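Local coordinates for protein pectate lyase (Pectobacterium carotovorum, PDB 4U49) that probably cleaves polygalacturonate and methyl-esterified pectins in their interior by calcium-dependent eliminative lysis, at residues T134-G139 and T163-R168; L167-K172 and V190-I195; G174-H179 and I195-A200; M207-G212 and G242-T247. One frame throughout, in Å; residues are numbered along the deposited sequence.

Contact 1: T134-G139 and T163-R168; sequences TVDCGG and TIKNLR
Thr134 and Thr163 stand side by side on parallel strands and point the same way. Thr134 OG1 lies 3.4 Å from Thr163 CB, and one water bridges the two OG1 atoms. On the same face Lys165 has its CG between backbone N and carbonyl carbon (chi1 59°). Its chain leaves across Asp136, with Lys165 CG 3.7 Å from Asp136 CA, then bends at chi3 and doubles back until Lys165 CE reaches Thr134 CG2 at 3.8 Å. The Asp136 carboxylate is turned 52° from the Asn166 amide. Asn166 ND2 bonds to Asp136 OD1 (2.8 Å) from above the carboxylate plane, while Gly138 N reaches that same oxygen at 2.9 Å from the opposite face, making an Asx turn. Two donors thus grip OD1 and fix the rotation of the acid. Asn166 OD1 is held in turn by Ser40 and Asn189. Beyond the strand Cys137 SG, in a disulfide with Cys124, packs at 3.6 Å against Ile164 CD1, on the opposite face from Thr163 and Lys165. Backbone bonds continue to Gly139 N and Asn166 O (2.7 Å), where the chain turns a corner with Asn166 at positive phi. Strand 163-165 lies between strands 134-136 and 184-192; Ile164 also meets Ile157 and Leu159 of strand 157-160, and strand 24-31 packs against Asn166 and Arg168.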
loop_
_atom_site.group_PDB
_atom_site.type_symbol
_atom_site.label_atom_id
_atom_site.label_comp_id
_atom_site.label_asym_id
_atom_site.label_seq_id
_atom_site.Cartn_x
_atom_site.Cartn_y
_atom_site.Cartn_z
ATOM N N THR A 134 16.646 0.137 -9.821
ATOM C CA THR A 134 15.261 0.572 -9.927
ATOM C C THR A 134 14.690 0.137 -11.268
ATOM O O THR A 134 15.298 0.365 -12.311
ATOM C CB THR A 134 15.138 2.096 -9.779
ATOM O OG1 THR A 134 15.521 2.477 -8.451
ATOM C CG2 THR A 134 13.707 2.552 -10.041
ATOM N N VAL A 135 13.523 -0.494 -11.236
ATOM C CA VAL A 135 12.921 -1.030 -12.448
ATOM C C VAL A 135 11.514 -0.471 -12.670
ATOM O O VAL A 135 10.671 -0.511 -11.775
ATOM C CB VAL A 135 12.888 -2.567 -12.393
ATOM C CG1 VAL A 135 12.001 -3.123 -13.467
ATOM C CG2 VAL A 135 14.300 -3.125 -12.529
ATOM N N ASP A 136 11.281 0.062 -13.868
ATOM C CA ASP A 136 10.006 0.670 -14.239
ATOM C C ASP A 136 9.215 -0.285 -15.129
ATOM O O ASP A 136 9.599 -0.541 -16.270
ATOM C CB ASP A 136 10.246 2.006 -14.956
ATOM C CG ASP A 136 8.978 2.834 -15.130
ATOM O OD1 ASP A 136 7.864 2.279 -15.069
ATOM O OD2 ASP A 136 9.104 4.059 -15.346
ATOM N N CYS A 137 8.107 -0.807 -14.610
ATOM C CA CYS A 137 7.325 -1.793 -15.351
ATOM C C CYS A 137 6.344 -1.159 -16.332
ATOM O O CYS A 137 5.607 -1.864 -17.022
ATOM C CB CYS A 137 6.578 -2.707 -14.380
ATOM S SG CYS A 137 7.683 -3.665 -13.324
ATOM N N GLY A 138 6.325 0.170 -16.377
ATOM C CA GLY A 138 5.560 0.893 -17.379
ATOM C C GLY A 138 4.071 0.609 -17.397
ATOM O O GLY A 138 3.409 0.811 -18.415
ATOM N N GLY A 139 3.545 0.136 -16.273
ATOM C CA GLY A 139 2.119 -0.089 -16.136
ATOM C C GLY A 139 1.611 -1.429 -16.635
ATOM O O GLY A 139 0.401 -1.634 -16.718
ATOM N N THR A 163 14.132 -1.252 -6.240
ATOM C CA THR A 163 12.885 -0.508 -6.353
ATOM C C THR A 163 12.100 -0.957 -7.578
ATOM O O THR A 163 12.670 -1.176 -8.646
ATOM C CB THR A 163 13.149 1.012 -6.437
ATOM O OG1 THR A 163 13.713 1.465 -5.203
ATOM C CG2 THR A 163 11.862 1.780 -6.707
ATOM N N ILE A 164 10.790 -1.105 -7.419
ATOM C CA ILE A 164 9.934 -1.401 -8.556
ATOM C C ILE A 164 8.814 -0.368 -8.614
ATOM O O ILE A 164 8.301 0.065 -7.581
ATOM C CB ILE A 164 9.363 -2.840 -8.481
ATOM C CG1 ILE A 164 8.690 -3.225 -9.800
ATOM C CG2 ILE A 164 8.413 -2.995 -7.301
ATOM C CD1 ILE A 164 8.509 -4.714 -9.970
ATOM N N LYS A 165 8.461 0.059 -9.821
ATOM C CA LYS A 165 7.415 1.061 -9.968
ATOM C C LYS A 165 6.502 0.803 -11.161
ATOM O O LYS A 165 6.884 0.126 -12.116
ATOM C CB LYS A 165 8.027 2.463 -10.075
ATOM C CG LYS A 165 8.978 2.656 -11.237
ATOM C CD LYS A 165 9.575 4.059 -11.221
ATOM C CE LYS A 165 10.299 4.327 -9.912
ATOM N NZ LYS A 165 10.950 5.669 -9.898
ATOM N N ASN A 166 5.285 1.335 -11.070
ATOM C CA ASN A 166 4.310 1.296 -12.157
ATOM C C ASN A 166 3.975 -0.126 -12.603
ATOM O O ASN A 166 4.243 -0.514 -13.739
ATOM C CB ASN A 166 4.828 2.120 -13.335
ATOM C CG ASN A 166 5.255 3.513 -12.918
ATOM O OD1 ASN A 166 4.631 4.129 -12.055
ATOM N ND2 ASN A 166 6.323 4.017 -13.525
ATOM N N LEU A 167 3.379 -0.895 -11.699
ATOM C CA LEU A 167 3.089 -2.298 -11.957
ATOM C C LEU A 167 1.683 -2.673 -11.516
ATOM O O LEU A 167 1.202 -2.218 -10.477
ATOM C CB LEU A 167 4.109 -3.192 -11.243
ATOM C CG LEU A 167 3.870 -4.705 -11.293
ATOM C CD1 LEU A 167 4.023 -5.238 -12.711
ATOM C CD2 LEU A 167 4.803 -5.434 -10.335
ATOM N N ARG A 168 1.029 -3.506 -12.315
ATOM C CA ARG A 168 -0.254 -4.072 -11.942
ATOM C C ARG A 168 -0.078 -5.557 -11.654
ATOM O O ARG A 168 0.473 -6.293 -12.472
ATOM C CB ARG A 168 -1.283 -3.849 -13.053
ATOM C CG ARG A 168 -2.707 -4.220 -12.684
ATOM C CD ARG A 168 -3.675 -3.817 -13.793
ATOM N NE ARG A 168 -3.569 -2.399 -14.118
ATOM C CZ ARG A 168 -4.383 -1.457 -13.652
ATOM N NH1 ARG A 168 -5.382 -1.776 -12.841
ATOM N NH2 ARG A 168 -4.200 -0.194 -14.002
HETATM O O HOH W 1 14.842 4.050 -5.635
HETATM O O HOH W 2 -2.036 0.153 -16.129
#

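Contact 2: L167-K172 and V190-I195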
loop_
_atom_site.group_PDB
_atom_site.type_symbol
_atom_site.label_atom_id
_atom_site.label_comp_id
_atom_site.label_asym_id
_atom_site.label_seq_id
_atom_site.Cartn_x
_atom_site.Cartn_y
_atom_site.Cartn_z
ATOM N N LEU A 167 3.379 -0.895 -11.699
ATOM C CA LEU A 167 3.089 -2.298 -11.957
ATOM C C LEU A 167 1.683 -2.673 -11.516
ATOM O O LEU A 167 1.202 -2.218 -10.477
ATOM C CB LEU A 167 4.109 -3.192 -11.243
ATOM C CG LEU A 167 3.870 -4.705 -11.293
ATOM C CD1 LEU A 167 4.023 -5.238 -12.711
ATOM C CD2 LEU A 167 4.803 -5.434 -10.335
ATOM N N ARG A 168 1.029 -3.506 -12.315
ATOM C CA ARG A 168 -0.254 -4.072 -11.942
ATOM C C ARG A 168 -0.078 -5.557 -11.654
ATOM O O ARG A 168 0.473 -6.293 -12.472
ATOM C CB ARG A 168 -1.283 -3.849 -13.053
ATOM C CG ARG A 168 -2.707 -4.220 -12.684
ATOM C CD ARG A 168 -3.675 -3.817 -13.793
ATOM N NE ARG A 168 -3.569 -2.399 -14.118
ATOM C CZ ARG A 168 -4.383 -1.457 -13.652
ATOM N NH1 ARG A 168 -5.382 -1.776 -12.841
ATOM N NH2 ARG A 168 -4.200 -0.194 -14.002
ATOM N N ILE A 169 -0.510 -5.990 -10.477
ATOM C CA ILE A 169 -0.491 -7.409 -10.148
ATOM C C ILE A 169 -1.882 -7.959 -10.413
ATOM O O ILE A 169 -2.873 -7.433 -9.907
ATOM C CB ILE A 169 -0.063 -7.655 -8.697
ATOM C CG1 ILE A 169 1.372 -7.162 -8.496
ATOM C CG2 ILE A 169 -0.150 -9.140 -8.354
ATOM C CD1 ILE A 169 1.893 -7.341 -7.093
ATOM N N SER A 170 -1.949 -9.002 -11.234
ATOM C CA SER A 170 -3.217 -9.472 -11.773
ATOM C C SER A 170 -4.144 -10.036 -10.708
ATOM O O SER A 170 -3.715 -10.439 -9.621
ATOM C CB SER A 170 -2.979 -10.533 -12.845
ATOM O OG SER A 170 -2.675 -11.777 -12.249
ATOM N N GLU A 171 -5.425 -10.070 -11.048
ATOM C CA GLU A 171 -6.455 -10.583 -10.160
ATOM C C GLU A 171 -6.278 -12.076 -9.895
ATOM O O GLU A 171 -6.496 -12.547 -8.779
ATOM C CB GLU A 171 -7.835 -10.305 -10.762
ATOM C CG GLU A 171 -9.005 -10.668 -9.878
ATOM C CD GLU A 171 -10.328 -10.224 -10.471
ATOM O OE1 GLU A 171 -10.372 -9.974 -11.691
ATOM O OE2 GLU A 171 -11.321 -10.109 -9.719
ATOM N N LYS A 172 -5.869 -12.818 -10.918
ATOM C CA LYS A 172 -5.789 -14.271 -10.799
ATOM C C LYS A 172 -4.392 -14.764 -10.434
ATOM O O LYS A 172 -4.213 -15.932 -10.092
ATOM C CB LYS A 172 -6.250 -14.937 -12.103
ATOM C CG LYS A 172 -7.763 -15.174 -12.212
ATOM C CD LYS A 172 -8.565 -14.298 -11.252
ATOM C CE LYS A 172 -10.012 -14.753 -11.128
ATOM N NZ LYS A 172 -10.809 -13.825 -10.275
ATOM N N VAL A 190 2.108 0.632 -7.329
ATOM C CA VAL A 190 1.694 -0.713 -7.690
ATOM C C VAL A 190 0.211 -0.858 -7.396
ATOM O O VAL A 190 -0.270 -0.389 -6.368
ATOM C CB VAL A 190 2.504 -1.781 -6.929
ATOM C CG1 VAL A 190 1.944 -3.184 -7.178
ATOM C CG2 VAL A 190 3.961 -1.704 -7.337
ATOM N N ILE A 191 -0.516 -1.479 -8.319
ATOM C CA ILE A 191 -1.925 -1.766 -8.108
ATOM C C ILE A 191 -2.150 -3.272 -7.984
ATOM O O ILE A 191 -1.916 -4.027 -8.928
ATOM C CB ILE A 191 -2.800 -1.199 -9.246
ATOM C CG1 ILE A 191 -2.763 0.330 -9.219
ATOM C CG2 ILE A 191 -4.232 -1.695 -9.116
ATOM C CD1 ILE A 191 -3.564 0.989 -10.330
ATOM N N TRP A 192 -2.574 -3.696 -6.797
ATOM C CA TRP A 192 -2.982 -5.076 -6.556
ATOM C C TRP A 192 -4.464 -5.229 -6.883
ATOM O O TRP A 192 -5.319 -4.787 -6.114
ATOM C CB TRP A 192 -2.730 -5.481 -5.099
ATOM C CG TRP A 192 -1.285 -5.581 -4.688
ATOM C CD1 TRP A 192 -0.541 -6.722 -4.585
ATOM C CD2 TRP A 192 -0.421 -4.504 -4.296
ATOM N NE1 TRP A 192 0.733 -6.423 -4.163
ATOM C CE2 TRP A 192 0.833 -5.068 -3.980
ATOM C CE3 TRP A 192 -0.584 -3.118 -4.187
ATOM C CZ2 TRP A 192 1.916 -4.297 -3.563
ATOM C CZ3 TRP A 192 0.493 -2.353 -3.773
ATOM C CH2 TRP A 192 1.727 -2.943 -3.468
ATOM N N GLU A 193 -4.774 -5.845 -8.019
ATOM C CA GLU A 193 -6.163 -5.978 -8.447
ATOM C C GLU A 193 -6.961 -6.883 -7.520
ATOM O O GLU A 193 -8.176 -6.734 -7.392
ATOM C CB GLU A 193 -6.230 -6.496 -9.882
ATOM C CG GLU A 193 -5.553 -5.566 -10.867
ATOM C CD GLU A 193 -6.079 -5.717 -12.275
ATOM O OE1 GLU A 193 -5.941 -6.820 -12.847
ATOM O OE2 GLU A 193 -6.625 -4.728 -12.811
ATOM N N ASP A 194 -6.268 -7.810 -6.868
ATOM C CA ASP A 194 -6.884 -8.680 -5.874
ATOM C C ASP A 194 -5.793 -9.378 -5.077
ATOM O O ASP A 194 -5.109 -10.261 -5.596
ATOM C CB ASP A 194 -7.806 -9.708 -6.538
ATOM C CG ASP A 194 -8.712 -10.412 -5.544
ATOM O OD1 ASP A 194 -9.257 -9.736 -4.647
ATOM O OD2 ASP A 194 -8.882 -11.646 -5.661
ATOM N N ILE A 195 -5.621 -8.971 -3.823
ATOM C CA ILE A 195 -4.621 -9.577 -2.953
ATOM C C ILE A 195 -4.882 -11.068 -2.799
ATOM O O ILE A 195 -5.992 -11.480 -2.471
ATOM C CB ILE A 195 -4.600 -8.933 -1.555
ATOM C CG1 ILE A 195 -4.193 -7.461 -1.646
ATOM C CG2 ILE A 195 -3.645 -9.689 -0.633
ATOM C CD1 ILE A 195 -4.172 -6.757 -0.306
HETATM O O HOH W 3 -3.465 -8.688 -7.263
HETATM O O HOH W 4 -4.828 -12.782 -6.734
#
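Ile169 CD1 meets the pyrrole part of Trp192 obliquely, 3.3 Å from Trp192 NE1, the two side chains lying alongside each other. Val190 CG1, from the same strand as the indole, sits over one of its faces toward the rim, and Ala199 O of the following loop takes a weak hydrogen bond from Trp192 NE1. On the other face of the sheet Arg168 crosses Glu193, with Arg168 CG 3.6 Å from Glu193 CG. A bend at chi3 (-55°) turns the guanidinium so that Arg168 NH1 forms a salt bridge to Glu193 OE2 (3.2 Å), at the guanidinium edge but from above the carboxylate plane; the two planes are 73° apart. Ile191 CB lies over one guanidinium face, and Leu28 O takes Arg168 NH2. The backbones between these two faces form a parallel ladder, with Ile191 N on Leu167 O, Ile169 N on Ile191 O, and Glu193 N on Ile169 O (3.1 Å). Beyond the strands a water donates to Glu171 O (2.6 Å) and Asp194 O (2.8 Å). Such stacking of successive coils is that of a parallel beta-helix. Asp194 and Ile195, ending segment 190-195, are calcium-binding residues, as is Asn216, although no calcium is bound to this chain in the model.

Contact 3: G174-H179 and I195-A200; sequences GSDGIH and ICEDAA
Asp176 and Glu197 stack their carboxylates nearly parallel, the planes 20° apart, with Glu197 OE1 3.3 Å from Asp176 CG. Asp198 lies alongside Asp176 with its carboxylate turned 62° away, and brings Asp198 OD2 to 2.8 Å from Asp176 OD1, a contact between two acceptors. The cluster is met by donors from several directions. Asp198 N gives Asp176 OD1 a weak bond (3.1 Å), Gln153 N serves Glu197 OE1, and Lys227 forms a salt bridge with Asp198 OD1. His179 NE2 donates to Asp176 OD2, the carboxylate carbon lying in the ring plane at the edge, although the 2.5 Å length is so short that its exact value is doubtful. The backbone is satisfied more regularly. Glu197 N donates to Ser175 O at 2.9 Å, and Ile178 N to Ala199 O at 3.1 Å; within the first loop Gly177 N donates to Gly174 O. One water links the two loops, accepting from Cys196 N (2.9 Å) and donating to Asp198 O (2.7 Å), with a weak bond to Gly174 O. The hydroxyl of Ser175 is taken up by Pro154 O. Cys196, disulfide-linked to Cys146, presses its CB against Ser175 O. These are stacked loops of a parallel beta-helix, and the 195-200 loop begins at Ile195, a calcium-binding residue.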
loop_
_atom_site.group_PDB
_atom_site.type_symbol
_atom_site.label_atom_id
_atom_site.label_comp_id
_atom_site.label_asym_id
_atom_site.label_seq_id
_atom_site.Cartn_x
_atom_site.Cartn_y
_atom_site.Cartn_z
ATOM N N GLY A 174 -2.156 -13.147 -8.092
ATOM C CA GLY A 174 -1.650 -12.411 -6.946
ATOM C C GLY A 174 -0.543 -13.112 -6.180
ATOM O O GLY A 174 0.371 -12.456 -5.678
ATOM N N SER A 175 -0.634 -14.438 -6.094
ATOM C CA SER A 175 0.355 -15.265 -5.401
ATOM C C SER A 175 0.721 -14.677 -4.035
ATOM O O SER A 175 -0.158 -14.439 -3.212
ATOM C CB SER A 175 1.595 -15.438 -6.276
ATOM O OG SER A 175 2.276 -16.644 -5.963
ATOM N N ASP A 176 2.003 -14.428 -3.786
ATOM C CA ASP A 176 2.381 -13.749 -2.546
ATOM C C ASP A 176 2.982 -12.372 -2.818
ATOM O O ASP A 176 3.919 -11.949 -2.142
ATOM C CB ASP A 176 3.362 -14.590 -1.726
ATOM C CG ASP A 176 3.428 -14.146 -0.273
ATOM O OD1 ASP A 176 2.415 -13.621 0.230
ATOM O OD2 ASP A 176 4.488 -14.311 0.366
ATOM N N GLY A 177 2.438 -11.684 -3.817
ATOM C CA GLY A 177 2.763 -10.288 -4.064
ATOM C C GLY A 177 4.233 -9.964 -4.246
ATOM O O GLY A 177 4.953 -10.658 -4.959
ATOM N N ILE A 178 4.671 -8.890 -3.591
ATOM C CA ILE A 178 6.033 -8.392 -3.730
ATOM C C ILE A 178 6.831 -8.589 -2.443
ATOM O O ILE A 178 6.386 -8.203 -1.364
ATOM C CB ILE A 178 6.043 -6.898 -4.106
ATOM C CG1 ILE A 178 5.300 -6.682 -5.426
ATOM C CG2 ILE A 178 7.473 -6.379 -4.196
ATOM C CD1 ILE A 178 5.167 -5.228 -5.829
ATOM N N HIS A 179 8.008 -9.196 -2.563
ATOM C CA HIS A 179 8.866 -9.431 -1.406
ATOM C C HIS A 179 10.087 -8.522 -1.410
ATOM O O HIS A 179 10.797 -8.429 -2.412
ATOM C CB HIS A 179 9.325 -10.891 -1.361
ATOM C CG HIS A 179 8.283 -11.841 -0.857
ATOM N ND1 HIS A 179 8.602 -13.013 -0.206
ATOM C CD2 HIS A 179 6.930 -11.794 -0.910
ATOM C CE1 HIS A 179 7.489 -13.647 0.123
ATOM N NE2 HIS A 179 6.462 -12.929 -0.293
ATOM N N ILE A 195 -5.621 -8.971 -3.823
ATOM C CA ILE A 195 -4.621 -9.577 -2.953
ATOM C C ILE A 195 -4.882 -11.068 -2.799
ATOM O O ILE A 195 -5.992 -11.480 -2.471
ATOM C CB ILE A 195 -4.600 -8.933 -1.555
ATOM C CG1 ILE A 195 -4.193 -7.461 -1.646
ATOM C CG2 ILE A 195 -3.645 -9.689 -0.633
ATOM C CD1 ILE A 195 -4.172 -6.757 -0.306
ATOM N N CYS A 196 -3.857 -11.870 -3.058
ATOM C CA CYS A 196 -3.949 -13.310 -2.856
ATOM C C CYS A 196 -3.521 -13.656 -1.427
ATOM O O CYS A 196 -4.347 -13.647 -0.516
ATOM C CB CYS A 196 -3.101 -14.050 -3.891
ATOM S SG CYS A 196 -3.165 -15.861 -3.790
ATOM N N GLU A 197 -2.236 -13.935 -1.222
ATOM C CA GLU A 197 -1.740 -14.240 0.121
ATOM C C GLU A 197 -1.413 -12.956 0.888
ATOM O O GLU A 197 -2.074 -12.623 1.871
ATOM C CB GLU A 197 -0.506 -15.146 0.057
ATOM C CG GLU A 197 -0.029 -15.612 1.426
ATOM C CD GLU A 197 1.221 -16.474 1.364
ATOM O OE1 GLU A 197 1.640 -16.848 0.250
ATOM O OE2 GLU A 197 1.782 -16.778 2.438
ATOM N N ASP A 198 -0.384 -12.247 0.435
ATOM C CA ASP A 198 -0.052 -10.925 0.958
ATOM C C ASP A 198 0.078 -9.948 -0.203
ATOM O O ASP A 198 0.241 -10.360 -1.352
ATOM C CB ASP A 198 1.254 -10.951 1.760
ATOM C CG ASP A 198 1.182 -11.852 2.977
ATOM O OD1 ASP A 198 0.742 -11.375 4.043
ATOM O OD2 ASP A 198 1.577 -13.029 2.873
ATOM N N ALA A 199 0.018 -8.656 0.093
ATOM C CA ALA A 199 0.313 -7.651 -0.921
ATOM C C ALA A 199 1.819 -7.434 -0.993
ATOM O O ALA A 199 2.407 -7.400 -2.075
ATOM C CB ALA A 199 -0.409 -6.344 -0.621
ATOM N N ALA A 200 2.441 -7.302 0.173
ATOM C CA ALA A 200 3.877 -7.083 0.249
ATOM C C ALA A 200 4.446 -7.679 1.531
ATOM O O ALA A 200 3.787 -7.681 2.571
ATOM C CB ALA A 200 4.196 -5.598 0.164
HETATM O O HOH W 5 -1.137 -10.921 -3.574
#

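Contact 4: M207-G212 and G242-T247; sequences MTIVGG and GNFTLT. Unlike the reference sequence in segment 242-247: Asn243 (reference Lys).
Ile209 and Phe244 carry the apolar part of this contact, their side chains crossing at a slant. Phe244 has CG anti to its backbone N (chi1 169°), which extends the ring toward Ile209. There Ile209 CG2 touches Phe244 CD1 at 3.7 Å, neither squarely over the face nor at the edge. The ring edge instead receives a carbonyl: Gly211 O lies near the ring plane, 3.3 Å from Phe244 CD1. Gly212 O approaches the same ring atom obliquely, but its hydrogen bond comes from Thr245 N at 3.0 Å. Thr245 sets its OG1 anti to the carbonyl carbon and beside its own N (chi1 -63°). From there OG1 donates back to Asn243 O (2.9 Å), tying down the start of the strand; Thr74 OG1 bonds to both of these oxygens. Asn243, which differs from the reference sequence, has its OD1 hydrogen-bonded to Thr275. The two turns meet through glycines, with Gly211 CA 3.4 Å from Gly242 O. Both glycines have positive phi, and the absence of a side chain at Gly242 lets the two backbones come this close. Phe244 also packs on Ala214 of strand 213-216. Aligned turns between strands, with apolar side chains from successive coils piled inside, are characteristic of the parallel beta-helix, and this contact is such a corner near the centre of the folded chain.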
loop_
_atom_site.group_PDB
_atom_site.type_symbol
_atom_site.label_atom_id
_atom_site.label_comp_id
_atom_site.label_asym_id
_atom_site.label_seq_id
_atom_site.Cartn_x
_atom_site.Cartn_y
_atom_site.Cartn_z
ATOM N N MET A 207 11.273 -1.362 3.942
ATOM C CA MET A 207 10.416 -1.522 2.774
ATOM C C MET A 207 9.439 -0.357 2.728
ATOM O O MET A 207 8.627 -0.181 3.639
ATOM C CB MET A 207 9.662 -2.851 2.811
ATOM C CG MET A 207 8.808 -3.113 1.577
ATOM S SD MET A 207 7.903 -4.671 1.674
ATOM C CE MET A 207 6.605 -4.250 2.837
ATOM N N THR A 208 9.526 0.440 1.670
ATOM C CA THR A 208 8.719 1.649 1.557
ATOM C C THR A 208 7.705 1.546 0.428
ATOM O O THR A 208 8.073 1.389 -0.735
ATOM C CB THR A 208 9.603 2.890 1.320
ATOM O OG1 THR A 208 10.563 3.005 2.377
ATOM C CG2 THR A 208 8.750 4.146 1.269
ATOM N N ILE A 209 6.427 1.634 0.778
ATOM C CA ILE A 209 5.355 1.623 -0.208
ATOM C C ILE A 209 4.921 3.052 -0.521
ATOM O O ILE A 209 4.524 3.795 0.372
ATOM C CB ILE A 209 4.148 0.807 0.290
ATOM C CG1 ILE A 209 4.553 -0.656 0.499
ATOM C CG2 ILE A 209 2.985 0.916 -0.687
ATOM C CD1 ILE A 209 3.415 -1.552 0.928
ATOM N N VAL A 210 5.004 3.436 -1.791
ATOM C CA VAL A 210 4.707 4.812 -2.182
ATOM C C VAL A 210 3.516 4.856 -3.125
ATOM O O VAL A 210 3.611 4.437 -4.278
ATOM C CB VAL A 210 5.917 5.482 -2.858
ATOM C CG1 VAL A 210 5.660 6.969 -3.029
ATOM C CG2 VAL A 210 7.178 5.250 -2.035
ATOM N N GLY A 211 2.396 5.371 -2.631
ATOM C CA GLY A 211 1.157 5.321 -3.380
ATOM C C GLY A 211 0.744 3.877 -3.602
ATOM O O GLY A 211 1.136 2.985 -2.850
ATOM N N GLY A 212 -0.041 3.645 -4.645
ATOM C CA GLY A 212 -0.501 2.305 -4.948
ATOM C C GLY A 212 -1.912 2.079 -4.450
ATOM O O GLY A 212 -2.413 2.827 -3.609
ATOM N N GLY A 242 2.547 8.282 0.539
ATOM C CA GLY A 242 1.941 8.642 -0.733
ATOM C C GLY A 242 0.463 8.303 -0.829
ATOM O O GLY A 242 -0.072 8.139 -1.925
ATOM N N ASN A 243 -0.188 8.200 0.326
ATOM C CA ASN A 243 -1.610 7.879 0.414
ATOM C C ASN A 243 -1.956 6.549 -0.256
ATOM O O ASN A 243 -2.939 6.453 -0.993
ATOM C CB ASN A 243 -2.453 9.007 -0.190
ATOM C CG ASN A 243 -3.886 8.982 0.298
ATOM O OD1 ASN A 243 -4.188 8.386 1.333
ATOM N ND2 ASN A 243 -4.780 9.630 -0.444
ATOM N N PHE A 244 -1.123 5.541 -0.004
ATOM C CA PHE A 244 -1.418 4.152 -0.348
ATOM C C PHE A 244 -2.848 3.829 0.067
ATOM O O PHE A 244 -3.252 4.129 1.187
ATOM C CB PHE A 244 -0.406 3.223 0.334
ATOM C CG PHE A 244 -0.762 1.763 0.280
ATOM C CD1 PHE A 244 -0.684 1.054 -0.907
ATOM C CD2 PHE A 244 -1.132 1.088 1.433
ATOM C CE1 PHE A 244 -0.996 -0.297 -0.947
ATOM C CE2 PHE A 244 -1.446 -0.260 1.398
ATOM C CZ PHE A 244 -1.377 -0.952 0.209
ATOM N N THR A 245 -3.621 3.246 -0.846
ATOM C CA THR A 245 -5.060 3.103 -0.630
ATOM C C THR A 245 -5.549 1.658 -0.694
ATOM O O THR A 245 -5.280 0.937 -1.655
ATOM C CB THR A 245 -5.861 3.938 -1.657
ATOM O OG1 THR A 245 -5.568 5.330 -1.479
ATOM C CG2 THR A 245 -7.364 3.719 -1.486
ATOM N N LEU A 246 -6.277 1.251 0.341
ATOM C CA LEU A 246 -6.927 -0.053 0.371
ATOM C C LEU A 246 -8.377 0.082 -0.076
ATOM O O LEU A 246 -9.093 0.965 0.390
ATOM C CB LEU A 246 -6.869 -0.660 1.776
ATOM C CG LEU A 246 -5.497 -0.961 2.384
ATOM C CD1 LEU A 246 -5.661 -1.556 3.779
ATOM C CD2 LEU A 246 -4.708 -1.905 1.495
ATOM N N THR A 247 -8.808 -0.789 -0.979
ATOM C CA THR A 247 -10.202 -0.802 -1.400
ATOM C C THR A 247 -10.781 -2.209 -1.289
ATOM O O THR A 247 -10.047 -3.199 -1.290
ATOM C CB THR A 247 -10.372 -0.277 -2.842
ATOM O OG1 THR A 247 -11.764 -0.248 -3.181
ATOM C CG2 THR A 247 -9.633 -1.160 -3.830
#

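How the contacts relate
From the N terminus, contact 1 closes first, bringing 163-168 back onto 134-139 after one circuit of the beta-helix. Contact 2 opens on its final residues, Leu167 and Arg168, and closes with 190-195. Contact 3 opens inside that loop and closes beyond it, so contacts 2 and 3 cross and share Ile195. Contact 4 follows in series, after contact 3 has closed. The interior joins them: Ile164 CG2 of contact 1 packs on Ile178 CD1 of contact 3, Trp192 of contact 2 on Phe244 of contact 4, and Ala200 of contact 3 on Met207 and Ile209 of contact 4. Successive coils are thereby joined through the interior.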